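Local coordinates for protein uncharacterized RNA methyltransferase pyrab10780 (Pyrococcus abyssi, PDB 2JJQ) that transfers a methyl group from S-adenosyl-L-methionine to carbon 5 of uridine 54 in tRNA, forming 5-methyluridine, at residues Arg165-Arg170 and Arg193-Arg198; Glu176-Ser181 and Thr221-Phe226; Val261-Leu264 and Phe270-Thr273; Asn280-Val285 and Gly305-Lys310. All coordinates share one frame; numbering follows the deposited sequence.

Contacts 1 and 2 both use helix 162-178, which packs on the five-stranded sheet, while contacts 3 and 4 belong to the catalytic domain that holds S-adenosyl-L-homocysteine. The first two have centres 11 Å apart and are bridged by Arg-170, whose NH2 lies 2.7 Å from Asp-225 OD2 in a salt bridge. Contacts 3 and 4 have centres 12 Å apart and share a core in which Val-261 and Tyr-263 lean on Tyr-307. Contact 3 holds the ligand directly through Gln-272, whereas Val-282 of contact 4 stands about 7 Å from it. The two pairs are joined locally: contacts 1 and 3, their centres 20 Å apart, touch where Arg-198 NH2 nears Phe-271 N.

Contact 1. Residues Arg165-Arg170 and Arg193-Arg198; sequences REAIER and RYMVLR
Ala-167 meets Met-195 and Leu-197 through saturated groups alone, with no ring or other flat group in the interface; the flat groups sit at its margins. There the guanidinium of Arg-170 has Glu-166 OE2 3.1 Å from its NH2, well out of the guanidinium plane, so this salt bridge within the helix rests on charge and not on a directed N-H. Inside the interface, the methyl CB of Ala-167 sits against both branches of Leu-197, 3.3 Å from CD1 and 3.5 Å from CD2, tighter than ordinary van der Waals contact. Met-195 comes in beside it. Its CG lies opposite the backbone N (chi1 169°) and the chain runs extended as far as SD, then bends at chi3, which lays CE 3.7 Å from Ala-167 CB. Met-195 CE also reaches Ile-168 CG1 at 4.0 Å, the two side chains crossing at about a right angle. This is helix-on-sheet packing: helix 162-178 packs on one face of a five-stranded mixed sheet, roughly antiparallel to the strand, and the axis of 165-170 runs 10.3 Å from that of 193-198, at 150°. The strand is flanked by strands 130-136 and 206-212, and Arg-193 and Tyr-194 form a classic beta bulge opposite Val-211. The side chain of Ile-168 is about 6 Å from that of Cys-157, which probably binds the [4Fe-4S] cluster, as in related enzymes.

Contact 2. Residues Glu176-Ser181 and Thr221-Phe226; sequences EEEKIS and TNYFDF
Tyr-223 reaches from its loop to Glu-177 and Glu-178 at the C-terminal part of helix 162-178, and it touches them only with the outer half of its ring. CB and CG make no contact with 176-181, but CE1 comes within 3.5 Å of Glu-177 OE1. On the other flank CE2 is likewise 3.5 Å from Glu-178 OE2. At the tip, OH donates a hydrogen bond of 2.7 Å to Glu-178 OE2, approaching on the anti side and 23° out of the carboxylate plane. That carboxylate stands almost perpendicular to the ring, at 85°, a position reached because the Glu-178 chain bends at chi2 (-65°). The loop carrying Tyr-223 links strands 206-212 and 228-233, two adjacent parallel strands of the five-stranded sheet, and is thereby pinned to the helix at the protein surface. Phe-174 also meets the tyrosine ring, and Arg-170 NH1 is hydrogen-bonded to Tyr-223 O. Past Glu-178 the chain leaves helical geometry at Lys-179, with positive phi, and Lys-179 NZ turns back to Glu-176 O at 2.9 Å.

Contact 3. Residues Val261-Leu264 and Phe270-Thr273; sequences VDYL and FFQT. With SAH (S-adenosyl-L-homocysteine), chain B.
Tyr-263 and Phe-271 meet at an angle that fits neither a stack nor an edge-to-face pair: their planes are inclined by 46° and their centroids lie 5.2 Å apart. The touching corner is Phe-271 CE1, poised over one face of the tyrosine ring and 3.5 Å from Tyr-263 CG. Phe-271 carries CG opposite its backbone N (chi1 -169°), which extends the ring toward the strand. A water spans the gap nearby, donating to Leu-264 O and to Phe-270 O, the latter at 3.0 Å. Gln-272, bent at chi2, presents NE2 to OXT of S-adenosyl-L-homocysteine at 3.0 Å with an N-H...O angle of 142°, while Phe-270 places its ring edge, in plane, near the ligand's O, with CD2 3.8 Å from it. Asp-319 and Asp-360 are among the other residues that hold the ligand. Tyr-263 is anchored at its far end by its OH, hydrogen-bonded to Thr-303 O, and so is a second-shell residue to Thr-303, which binds the ligand through OG1. Strand 261-265 pairs antiparallel with strand 254-258, whose Leu-258 touches both rings, while helices 303-310 and 322-335 pack against the strand and the loop 270-273 leads on toward helix 275-288.

Contact 4. Residues Asn280-Val285 and Gly305-Lys310; sequences NLVRKV and GIYLAK
Helices 280-285 and 305-310 cross at -59° with axes 9.7 Å apart, and they come nearest at Val-282 and Tyr-307, whose CA atoms are 6.8 Å apart. There CG2 of Val-282 sits over one face of the tyrosine ring, 3.7 Å from its centroid and 20° off the ring normal, a CH-pi contact. Tyr-307 sends its ring across because CG lies opposite the backbone N (chi1 -172°). These helices belong to the Rossmann-like fold of class I methyltransferases: helix 303-310 follows strand 293-297 and a glycine-rich turn, whose glycine spacing up to Gly-305 is consistent with a GxGxxG element; Gly-305 N is hydrogen-bonded to Asp-296 OD2. At the outer margin Arg-283 passes its CG 3.6 Å from Tyr-307 OH, with the guanidinium edge also facing that hydroxyl. Asp-259 takes both polar ends, through a salt bridge to Arg-283 NH2 and a hydrogen bond to Tyr-307 OH. Farther along, Val-285 CG1 meets Leu-308 CD1 more loosely, at 4.5 Å; Leu-281 and Val-285 also touch strand 419-424.

Contact 1. Residues Arg165-Arg170 and Arg193-Arg198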
loop_
_atom_site.group_PDB
_atom_site.type_symbol
_atom_site.label_atom_id
_atom_site.label_comp_id
_atom_site.label_asym_id
_atom_site.label_seq_id
_atom_site.Cartn_x
_atom_site.Cartn_y
_atom_site.Cartn_z
ATOM N N ARG A 165 14.186 11.216 8.054
ATOM C CA ARG A 165 14.946 11.976 9.077
ATOM C C ARG A 165 15.355 13.378 8.578
ATOM O O ARG A 165 15.096 14.412 9.242
ATOM C CB ARG A 165 16.210 11.175 9.457
ATOM C CG ARG A 165 16.990 11.836 10.647
ATOM C CD ARG A 165 18.112 10.927 11.150
ATOM N NE ARG A 165 17.581 9.844 11.971
ATOM C CZ ARG A 165 17.246 9.958 13.265
ATOM N NH1 ARG A 165 17.397 11.113 13.917
ATOM N NH2 ARG A 165 16.763 8.904 13.918
ATOM N N GLU A 166 15.939 13.418 7.377
ATOM C CA GLU A 166 16.291 14.665 6.712
ATOM C C GLU A 166 15.057 15.583 6.464
ATOM O O GLU A 166 15.092 16.812 6.715
ATOM C CB GLU A 166 17.046 14.422 5.382
ATOM C CG GLU A 166 16.993 15.731 4.509
ATOM C CD GLU A 166 17.826 15.718 3.209
ATOM O OE1 GLU A 166 18.397 14.666 2.841
ATOM O OE2 GLU A 166 17.874 16.787 2.539
ATOM N N ALA A 167 13.960 15.017 5.978
ATOM C CA ALA A 167 12.792 15.838 5.699
ATOM C C ALA A 167 12.239 16.420 6.977
ATOM O O ALA A 167 11.853 17.570 7.021
ATOM C CB ALA A 167 11.693 15.012 4.953
ATOM N N ILE A 168 12.161 15.585 8.007
ATOM C CA ILE A 168 11.656 16.030 9.278
ATOM C C ILE A 168 12.571 17.138 9.810
ATOM O O ILE A 168 12.127 18.198 10.217
ATOM C CB ILE A 168 11.474 14.850 10.245
ATOM C CG1 ILE A 168 10.308 13.968 9.740
ATOM C CG2 ILE A 168 11.046 15.357 11.638
ATOM C CD1 ILE A 168 10.248 12.603 10.462
ATOM N N GLU A 169 13.866 16.922 9.762
ATOM C CA GLU A 169 14.710 17.962 10.324
ATOM C C GLU A 169 14.604 19.282 9.548
ATOM O O GLU A 169 14.501 20.339 10.174
ATOM C CB GLU A 169 16.139 17.466 10.493
ATOM C CG GLU A 169 16.974 17.394 9.265
ATOM C CD GLU A 169 18.406 16.961 9.612
ATOM O OE1 GLU A 169 18.580 15.812 10.085
ATOM O OE2 GLU A 169 19.342 17.784 9.436
ATOM N N ARG A 170 14.544 19.236 8.204
ATOM C CA ARG A 170 14.324 20.457 7.428
ATOM C C ARG A 170 12.960 21.060 7.720
ATOM O O ARG A 170 12.768 22.273 7.679
ATOM C CB ARG A 170 14.403 20.204 5.935
ATOM C CG ARG A 170 15.653 19.512 5.431
ATOM C CD ARG A 170 16.852 20.360 5.481
ATOM N NE ARG A 170 17.904 19.736 4.645
ATOM C CZ ARG A 170 18.205 20.173 3.427
ATOM N NH1 ARG A 170 17.549 21.216 2.955
ATOM N NH2 ARG A 170 19.173 19.607 2.708
ATOM N N ARG A 193 -0.947 20.945 7.604
ATOM C CA ARG A 193 -1.582 19.714 8.134
ATOM C C ARG A 193 -0.695 18.455 7.968
ATOM O O ARG A 193 -0.502 17.713 8.933
ATOM C CB ARG A 193 -2.957 19.495 7.498
ATOM C CG ARG A 193 -3.920 20.681 7.661
ATOM C CD ARG A 193 -4.151 20.944 9.179
ATOM N NE ARG A 193 -4.968 22.115 9.517
ATOM C CZ ARG A 193 -6.276 22.055 9.757
ATOM N NH1 ARG A 193 -6.893 20.897 9.632
ATOM N NH2 ARG A 193 -6.961 23.150 10.080
ATOM N N TYR A 194 -0.180 18.200 6.756
ATOM C CA TYR A 194 0.627 17.005 6.491
ATOM C C TYR A 194 1.840 17.349 5.652
ATOM O O TYR A 194 1.766 18.248 4.785
ATOM C CB TYR A 194 -0.181 15.928 5.691
ATOM C CG TYR A 194 -1.296 15.273 6.482
ATOM C CD1 TYR A 194 -1.046 14.173 7.282
ATOM C CD2 TYR A 194 -2.589 15.765 6.409
ATOM C CE1 TYR A 194 -2.054 13.594 8.022
ATOM C CE2 TYR A 194 -3.644 15.173 7.157
ATOM C CZ TYR A 194 -3.348 14.083 7.959
ATOM O OH TYR A 194 -4.342 13.488 8.712
ATOM N N MET A 195 2.921 16.595 5.863
ATOM C CA MET A 195 4.035 16.565 4.936
ATOM C C MET A 195 4.007 15.138 4.389
ATOM O O MET A 195 4.194 14.202 5.152
ATOM C CB MET A 195 5.368 16.761 5.656
ATOM C CG MET A 195 6.585 16.449 4.723
ATOM S SD MET A 195 8.199 17.019 5.304
ATOM C CE MET A 195 8.500 15.901 6.688
ATOM N N VAL A 196 3.723 14.987 3.101
ATOM C CA VAL A 196 3.732 13.634 2.504
ATOM C C VAL A 196 5.042 13.478 1.762
ATOM O O VAL A 196 5.407 14.352 0.950
ATOM C CB VAL A 196 2.564 13.449 1.507
ATOM C CG1 VAL A 196 2.697 12.036 0.786
ATOM C CG2 VAL A 196 1.189 13.631 2.173
ATOM N N LEU A 197 5.794 12.426 2.051
ATOM C CA LEU A 197 7.101 12.267 1.448
ATOM C C LEU A 197 7.021 11.074 0.505
ATOM O O LEU A 197 6.465 10.040 0.865
ATOM C CB LEU A 197 8.132 11.978 2.545
ATOM C CG LEU A 197 8.687 13.163 3.318
ATOM C CD1 LEU A 197 9.479 12.641 4.554
ATOM C CD2 LEU A 197 9.652 13.911 2.355
ATOM N N ARG A 198 7.544 11.217 -0.707
ATOM C CA ARG A 198 7.623 10.086 -1.618
ATOM C C ARG A 198 9.020 9.970 -2.155
ATOM O O ARG A 198 9.738 10.995 -2.280
ATOM C CB ARG A 198 6.607 10.254 -2.758
ATOM C CG ARG A 198 5.190 10.411 -2.208
ATOM C CD ARG A 198 4.116 10.434 -3.269
ATOM N NE ARG A 198 3.913 9.066 -3.753
ATOM C CZ ARG A 198 2.842 8.650 -4.420
ATOM N NH1 ARG A 198 1.858 9.499 -4.708
ATOM N NH2 ARG A 198 2.792 7.385 -4.817
#

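Contact 2. Residues Glu176-Ser181 and Thr221-Phe226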
loop_
_atom_site.group_PDB
_atom_site.type_symbol
_atom_site.label_atom_id
_atom_site.label_comp_id
_atom_site.label_asym_id
_atom_site.label_seq_id
_atom_site.Cartn_x
_atom_site.Cartn_y
_atom_site.Cartn_z
ATOM N N GLU A 176 10.055 26.639 11.947
ATOM C CA GLU A 176 10.536 27.531 13.006
ATOM C C GLU A 176 10.896 28.879 12.408
ATOM O O GLU A 176 10.544 29.953 12.946
ATOM C CB GLU A 176 11.739 26.941 13.714
ATOM C CG GLU A 176 12.471 27.992 14.591
ATOM C CD GLU A 176 13.568 27.371 15.404
ATOM O OE1 GLU A 176 13.342 26.233 15.891
ATOM O OE2 GLU A 176 14.647 28.007 15.560
ATOM N N GLU A 177 11.615 28.853 11.301
ATOM C CA GLU A 177 12.182 30.102 10.790
ATOM C C GLU A 177 11.223 30.918 9.991
ATOM O O GLU A 177 11.415 32.138 9.888
ATOM C CB GLU A 177 13.443 29.879 9.960
ATOM C CG GLU A 177 14.506 29.134 10.685
ATOM C CD GLU A 177 15.672 28.825 9.769
ATOM O OE1 GLU A 177 15.885 29.607 8.807
ATOM O OE2 GLU A 177 16.373 27.819 10.038
ATOM N N GLU A 178 10.189 30.284 9.438
ATOM C CA GLU A 178 9.157 31.001 8.716
ATOM C C GLU A 178 7.905 31.162 9.578
ATOM O O GLU A 178 6.903 31.687 9.098
ATOM C CB GLU A 178 8.796 30.284 7.391
ATOM C CG GLU A 178 9.950 30.239 6.383
ATOM C CD GLU A 178 10.372 31.642 5.870
ATOM O OE1 GLU A 178 9.546 32.590 5.894
ATOM O OE2 GLU A 178 11.547 31.773 5.444
ATOM N N LYS A 179 7.980 30.695 10.833
ATOM C CA LYS A 179 6.880 30.816 11.822
ATOM C C LYS A 179 5.576 30.321 11.205
ATOM O O LYS A 179 4.568 31.043 11.081
ATOM C CB LYS A 179 6.786 32.260 12.348
ATOM C CG LYS A 179 8.084 32.707 13.056
ATOM C CD LYS A 179 8.443 31.754 14.259
ATOM C CE LYS A 179 9.757 32.166 14.960
ATOM N NZ LYS A 179 10.462 31.027 15.634
ATOM N N ILE A 180 5.613 29.069 10.758
ATOM C CA ILE A 180 4.446 28.523 10.082
ATOM C C ILE A 180 3.424 27.960 11.079
ATOM O O ILE A 180 3.771 27.157 11.947
ATOM C CB ILE A 180 4.872 27.393 9.119
ATOM C CG1 ILE A 180 5.981 27.900 8.182
ATOM C CG2 ILE A 180 3.652 26.858 8.383
ATOM C CD1 ILE A 180 6.395 26.860 7.107
ATOM N N SER A 181 2.169 28.333 10.894
ATOM C CA SER A 181 1.056 27.867 11.722
ATOM C C SER A 181 0.811 26.376 11.452
ATOM O O SER A 181 0.767 25.955 10.310
ATOM C CB SER A 181 -0.196 28.730 11.412
ATOM O OG SER A 181 -1.394 27.999 11.271
ATOM N N THR A 221 11.790 26.556 -1.045
ATOM C CA THR A 221 12.995 26.287 -1.822
ATOM C C THR A 221 14.307 26.442 -1.076
ATOM O O THR A 221 15.248 25.719 -1.333
ATOM C CB THR A 221 12.962 27.190 -3.071
ATOM O OG1 THR A 221 12.093 26.556 -4.016
ATOM C CG2 THR A 221 14.277 27.323 -3.644
ATOM N N ASN A 222 14.374 27.371 -0.146
ATOM C CA ASN A 222 15.587 27.505 0.671
ATOM C C ASN A 222 15.673 26.533 1.839
ATOM O O ASN A 222 16.647 26.542 2.571
ATOM C CB ASN A 222 15.722 28.928 1.211
ATOM C CG ASN A 222 16.078 29.919 0.117
ATOM O OD1 ASN A 222 15.517 31.017 0.062
ATOM N ND2 ASN A 222 16.994 29.525 -0.771
ATOM N N TYR A 223 14.659 25.690 2.010
ATOM C CA TYR A 223 14.673 24.787 3.143
ATOM C C TYR A 223 14.807 23.343 2.739
ATOM O O TYR A 223 15.218 22.520 3.542
ATOM C CB TYR A 223 13.393 24.974 3.958
ATOM C CG TYR A 223 13.389 26.318 4.622
ATOM C CD1 TYR A 223 14.010 26.505 5.875
ATOM C CD2 TYR A 223 12.841 27.428 3.978
ATOM C CE1 TYR A 223 14.028 27.772 6.479
ATOM C CE2 TYR A 223 12.853 28.669 4.570
ATOM C CZ TYR A 223 13.444 28.835 5.814
ATOM O OH TYR A 223 13.446 30.099 6.385
ATOM N N PHE A 224 14.413 23.036 1.502
ATOM C CA PHE A 224 14.475 21.648 0.994
ATOM C C PHE A 224 15.250 21.571 -0.303
ATOM O O PHE A 224 15.181 22.492 -1.104
ATOM C CB PHE A 224 13.058 21.099 0.762
ATOM C CG PHE A 224 12.254 21.026 2.016
ATOM C CD1 PHE A 224 12.246 19.861 2.762
ATOM C CD2 PHE A 224 11.574 22.157 2.497
ATOM C CE1 PHE A 224 11.567 19.775 3.934
ATOM C CE2 PHE A 224 10.871 22.089 3.685
ATOM C CZ PHE A 224 10.895 20.908 4.425
ATOM N N ASP A 225 15.968 20.463 -0.488
ATOM C CA ASP A 225 16.767 20.236 -1.683
ATOM C C ASP A 225 16.261 19.057 -2.520
ATOM O O ASP A 225 16.979 18.568 -3.411
ATOM C CB ASP A 225 18.228 19.971 -1.309
ATOM C CG ASP A 225 18.890 21.173 -0.722
ATOM O OD1 ASP A 225 18.931 22.228 -1.443
ATOM O OD2 ASP A 225 19.329 21.076 0.471
ATOM N N PHE A 226 15.018 18.659 -2.308
ATOM C CA PHE A 226 14.499 17.475 -2.977
ATOM C C PHE A 226 14.148 17.799 -4.435
ATOM O O PHE A 226 13.991 18.972 -4.832
ATOM C CB PHE A 226 13.260 16.949 -2.220
ATOM C CG PHE A 226 13.557 16.465 -0.844
ATOM C CD1 PHE A 226 14.709 15.700 -0.581
ATOM C CD2 PHE A 226 12.659 16.762 0.206
ATOM C CE1 PHE A 226 14.964 15.234 0.718
ATOM C CE2 PHE A 226 12.905 16.311 1.504
ATOM C CZ PHE A 226 14.077 15.553 1.769
#

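Contact 3. Residues Val261-Leu264 and Phe270-Thr273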
loop_
_atom_site.group_PDB
_atom_site.type_symbol
_atom_site.label_atom_id
_atom_site.label_comp_id
_atom_site.label_asym_id
_atom_site.label_seq_id
_atom_site.Cartn_x
_atom_site.Cartn_y
_atom_site.Cartn_z
ATOM N N VAL A 261 11.621 -0.113 -16.498
ATOM C CA VAL A 261 10.383 0.616 -16.803
ATOM C C VAL A 261 10.207 1.778 -15.826
ATOM O O VAL A 261 10.286 1.533 -14.610
ATOM C CB VAL A 261 9.182 -0.364 -16.696
ATOM C CG1 VAL A 261 7.898 0.365 -16.949
ATOM C CG2 VAL A 261 9.376 -1.548 -17.706
ATOM N N ASP A 262 10.002 3.009 -16.322
ATOM C CA ASP A 262 9.865 4.182 -15.456
ATOM C C ASP A 262 8.370 4.438 -15.215
ATOM O O ASP A 262 7.542 4.159 -16.101
ATOM C CB ASP A 262 10.473 5.404 -16.138
ATOM C CG ASP A 262 11.994 5.452 -16.040
ATOM O OD1 ASP A 262 12.616 4.673 -15.283
ATOM O OD2 ASP A 262 12.556 6.326 -16.714
ATOM N N TYR A 263 8.040 4.957 -14.031
ATOM C CA TYR A 263 6.686 5.292 -13.657
ATOM C C TYR A 263 6.719 6.658 -12.996
ATOM O O TYR A 263 7.471 6.853 -12.027
ATOM C CB TYR A 263 6.111 4.304 -12.658
ATOM C CG TYR A 263 6.029 2.881 -13.167
ATOM C CD1 TYR A 263 4.918 2.460 -13.870
ATOM C CD2 TYR A 263 7.078 1.974 -12.967
ATOM C CE1 TYR A 263 4.824 1.157 -14.352
ATOM C CE2 TYR A 263 6.995 0.622 -13.449
ATOM C CZ TYR A 263 5.839 0.245 -14.120
ATOM O OH TYR A 263 5.677 -1.036 -14.592
ATOM N N LEU A 264 5.881 7.560 -13.492
ATOM C CA LEU A 264 5.797 8.913 -12.961
ATOM C C LEU A 264 5.033 8.893 -11.673
ATOM O O LEU A 264 4.000 8.209 -11.579
ATOM C CB LEU A 264 5.038 9.820 -13.954
ATOM C CG LEU A 264 5.868 9.928 -15.257
ATOM C CD1 LEU A 264 4.947 10.539 -16.381
ATOM C CD2 LEU A 264 7.156 10.738 -15.092
ATOM N N PHE A 270 -1.676 6.934 -7.194
ATOM C CA PHE A 270 -1.307 5.759 -6.346
ATOM C C PHE A 270 -0.151 5.031 -7.026
ATOM O O PHE A 270 -0.122 4.949 -8.245
ATOM C CB PHE A 270 -2.488 4.804 -6.168
ATOM C CG PHE A 270 -2.094 3.477 -5.566
ATOM C CD1 PHE A 270 -1.917 3.359 -4.196
ATOM C CD2 PHE A 270 -1.774 2.390 -6.377
ATOM C CE1 PHE A 270 -1.510 2.148 -3.645
ATOM C CE2 PHE A 270 -1.371 1.178 -5.822
ATOM C CZ PHE A 270 -1.244 1.057 -4.480
ATOM N N PHE A 271 0.801 4.520 -6.250
ATOM C CA PHE A 271 1.835 3.616 -6.788
ATOM C C PHE A 271 2.108 2.549 -5.675
ATOM O O PHE A 271 2.011 2.866 -4.462
ATOM C CB PHE A 271 3.145 4.373 -7.117
ATOM C CG PHE A 271 4.130 3.513 -7.906
ATOM C CD1 PHE A 271 3.873 3.205 -9.228
ATOM C CD2 PHE A 271 5.252 2.970 -7.290
ATOM C CE1 PHE A 271 4.745 2.371 -9.961
ATOM C CE2 PHE A 271 6.141 2.134 -8.031
ATOM C CZ PHE A 271 5.862 1.841 -9.352
ATOM N N GLN A 272 2.344 1.292 -6.078
ATOM C CA GLN A 272 2.624 0.283 -5.086
ATOM C C GLN A 272 3.623 0.872 -4.043
ATOM O O GLN A 272 4.625 1.505 -4.423
ATOM C CB GLN A 272 3.271 -0.943 -5.748
ATOM C CG GLN A 272 2.504 -1.462 -6.965
ATOM C CD GLN A 272 1.323 -2.213 -6.477
ATOM O OE1 GLN A 272 1.320 -2.681 -5.333
ATOM N NE2 GLN A 272 0.286 -2.319 -7.308
ATOM N N THR A 273 3.379 0.621 -2.752
ATOM C CA THR A 273 4.146 1.299 -1.695
ATOM C C THR A 273 5.486 0.654 -1.361
ATOM O O THR A 273 6.286 1.272 -0.681
ATOM C CB THR A 273 3.347 1.424 -0.413
ATOM O OG1 THR A 273 2.896 0.118 -0.020
ATOM C CG2 THR A 273 2.110 2.301 -0.660
HETATM N N SAH B . -3.161 -2.534 -10.795
HETATM C CA SAH B . -3.168 -1.186 -10.138
HETATM C CB SAH B . -3.866 -1.238 -8.780
HETATM C CG SAH B . -5.341 -1.555 -8.884
HETATM S SD SAH B . -6.123 -0.916 -7.393
HETATM C C SAH B . -1.733 -0.777 -9.899
HETATM O O SAH B . -1.402 0.363 -9.536
HETATM O OXT SAH B . -0.859 -1.620 -10.042
HETATM C "C5'" SAH B . -7.809 -1.195 -7.875
HETATM C "C4'" SAH B . -8.202 -0.234 -9.011
HETATM O "O4'" SAH B . -9.619 -0.315 -9.315
HETATM C "C3'" SAH B . -7.944 1.242 -8.709
HETATM O "O3'" SAH B . -6.992 1.748 -9.666
HETATM C "C2'" SAH B . -9.338 1.908 -8.827
HETATM O "O2'" SAH B . -9.355 3.212 -9.416
HETATM C "C1'" SAH B . -10.090 0.981 -9.735
HETATM N N9 SAH B . -11.521 0.802 -9.520
HETATM C C8 SAH B . -12.198 0.805 -8.346
HETATM N N7 SAH B . -13.496 0.474 -8.586
HETATM C C5 SAH B . -13.634 0.227 -9.899
HETATM C C6 SAH B . -14.725 -0.177 -10.810
HETATM N N6 SAH B . -15.956 -0.368 -10.276
HETATM N N1 SAH B . -14.415 -0.322 -12.140
HETATM C C2 SAH B . -13.175 -0.116 -12.633
HETATM N N3 SAH B . -12.155 0.267 -11.852
HETATM C C4 SAH B . -12.329 0.432 -10.519
HETATM O O HOH W 1 1.612 6.960 -9.676
#

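Contact 4. Residues Asn280-Val285 and Gly305-Lys310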
loop_
_atom_site.group_PDB
_atom_site.type_symbol
_atom_site.label_atom_id
_atom_site.label_comp_id
_atom_site.label_asym_id
_atom_site.label_seq_id
_atom_site.Cartn_x
_atom_site.Cartn_y
_atom_site.Cartn_z
ATOM N N ASN A 280 9.387 -7.606 -7.833
ATOM C CA ASN A 280 9.011 -9.045 -7.932
ATOM C C ASN A 280 7.579 -9.212 -8.465
ATOM O O ASN A 280 7.297 -10.145 -9.202
ATOM C CB ASN A 280 9.125 -9.699 -6.575
ATOM C CG ASN A 280 10.558 -9.893 -6.157
ATOM O OD1 ASN A 280 11.481 -9.897 -7.005
ATOM N ND2 ASN A 280 10.771 -10.082 -4.868
ATOM N N LEU A 281 6.692 -8.298 -8.074
ATOM C CA LEU A 281 5.266 -8.393 -8.459
ATOM C C LEU A 281 5.092 -8.226 -9.965
ATOM O O LEU A 281 4.434 -9.038 -10.618
ATOM C CB LEU A 281 4.491 -7.308 -7.668
ATOM C CG LEU A 281 2.998 -7.197 -7.950
ATOM C CD1 LEU A 281 2.378 -8.543 -7.606
ATOM C CD2 LEU A 281 2.477 -6.041 -7.091
ATOM N N VAL A 282 5.725 -7.213 -10.568
ATOM C CA VAL A 282 5.578 -7.034 -12.038
ATOM C C VAL A 282 6.275 -8.172 -12.779
ATOM O O VAL A 282 5.797 -8.593 -13.799
ATOM C CB VAL A 282 6.053 -5.654 -12.567
ATOM C CG1 VAL A 282 5.208 -4.561 -11.924
ATOM C CG2 VAL A 282 7.544 -5.366 -12.252
ATOM N N ARG A 283 7.410 -8.647 -12.264
ATOM C CA ARG A 283 8.094 -9.782 -12.921
ATOM C C ARG A 283 7.184 -10.999 -12.862
ATOM O O ARG A 283 7.052 -11.722 -13.868
ATOM C CB ARG A 283 9.399 -10.080 -12.205
ATOM C CG ARG A 283 10.450 -9.010 -12.461
ATOM C CD ARG A 283 11.722 -9.452 -11.679
ATOM N NE ARG A 283 12.799 -8.480 -11.850
ATOM C CZ ARG A 283 13.967 -8.606 -11.221
ATOM N NH1 ARG A 283 14.156 -9.667 -10.396
ATOM N NH2 ARG A 283 14.923 -7.695 -11.402
ATOM N N LYS A 284 6.545 -11.202 -11.699
ATOM C CA LYS A 284 5.718 -12.415 -11.521
ATOM C C LYS A 284 4.548 -12.376 -12.456
ATOM O O LYS A 284 4.253 -13.383 -13.071
ATOM C CB LYS A 284 5.190 -12.584 -10.087
ATOM C CG LYS A 284 4.431 -13.929 -9.866
ATOM C CD LYS A 284 5.557 -15.050 -9.768
ATOM C CE LYS A 284 5.090 -16.444 -9.697
ATOM N NZ LYS A 284 6.345 -17.308 -9.817
ATOM N N VAL A 285 3.851 -11.234 -12.521
ATOM C CA VAL A 285 2.758 -11.082 -13.482
ATOM C C VAL A 285 3.223 -11.355 -14.903
ATOM O O VAL A 285 2.541 -12.100 -15.638
ATOM C CB VAL A 285 2.051 -9.729 -13.358
ATOM C CG1 VAL A 285 1.014 -9.526 -14.511
ATOM C CG2 VAL A 285 1.382 -9.635 -11.911
ATOM N N GLY A 305 0.462 -3.238 -16.879
ATOM C CA GLY A 305 0.284 -3.061 -18.324
ATOM C C GLY A 305 1.491 -2.435 -18.990
ATOM O O GLY A 305 1.906 -2.884 -20.061
ATOM N N ILE A 306 2.124 -1.476 -18.316
ATOM C CA ILE A 306 3.231 -0.782 -18.933
ATOM C C ILE A 306 4.444 -1.714 -18.960
ATOM O O ILE A 306 5.190 -1.734 -19.941
ATOM C CB ILE A 306 3.532 0.500 -18.228
ATOM C CG1 ILE A 306 2.348 1.480 -18.444
ATOM C CG2 ILE A 306 4.842 1.152 -18.776
ATOM C CD1 ILE A 306 2.347 2.591 -17.443
ATOM N N TYR A 307 4.634 -2.438 -17.868
ATOM C CA TYR A 307 5.785 -3.361 -17.739
ATOM C C TYR A 307 5.624 -4.425 -18.837
ATOM O O TYR A 307 6.569 -4.797 -19.547
ATOM C CB TYR A 307 5.810 -4.018 -16.380
ATOM C CG TYR A 307 7.065 -4.809 -16.134
ATOM C CD1 TYR A 307 8.189 -4.184 -15.541
ATOM C CD2 TYR A 307 7.151 -6.172 -16.492
ATOM C CE1 TYR A 307 9.381 -4.908 -15.288
ATOM C CE2 TYR A 307 8.335 -6.867 -16.250
ATOM C CZ TYR A 307 9.430 -6.247 -15.686
ATOM O OH TYR A 307 10.605 -6.981 -15.473
ATOM N N LEU A 308 4.422 -4.925 -18.997
ATOM C CA LEU A 308 4.181 -5.913 -19.984
ATOM C C LEU A 308 4.384 -5.377 -21.407
ATOM O O LEU A 308 4.894 -6.099 -22.275
ATOM C CB LEU A 308 2.790 -6.523 -19.852
ATOM C CG LEU A 308 2.646 -7.491 -18.667
ATOM C CD1 LEU A 308 1.278 -8.118 -18.741
ATOM C CD2 LEU A 308 3.659 -8.579 -18.688
ATOM N N ALA A 309 3.931 -4.155 -21.664
ATOM C CA ALA A 309 4.159 -3.511 -22.964
ATOM C C ALA A 309 5.687 -3.423 -23.218
ATOM O O ALA A 309 6.170 -3.668 -24.332
ATOM C CB ALA A 309 3.532 -2.096 -22.966
ATOM N N LYS A 310 6.451 -3.069 -22.208
ATOM C CA LYS A 310 7.935 -3.033 -22.338
ATOM C C LYS A 310 8.519 -4.418 -22.714
ATOM O O LYS A 310 9.507 -4.504 -23.506
ATOM C CB LYS A 310 8.615 -2.532 -21.052
ATOM C CG LYS A 310 10.103 -2.229 -21.278
ATOM C CD LYS A 310 10.341 -0.829 -21.860
ATOM C CE LYS A 310 11.876 -0.555 -21.919
ATOM N NZ LYS A 310 12.043 0.748 -22.591
#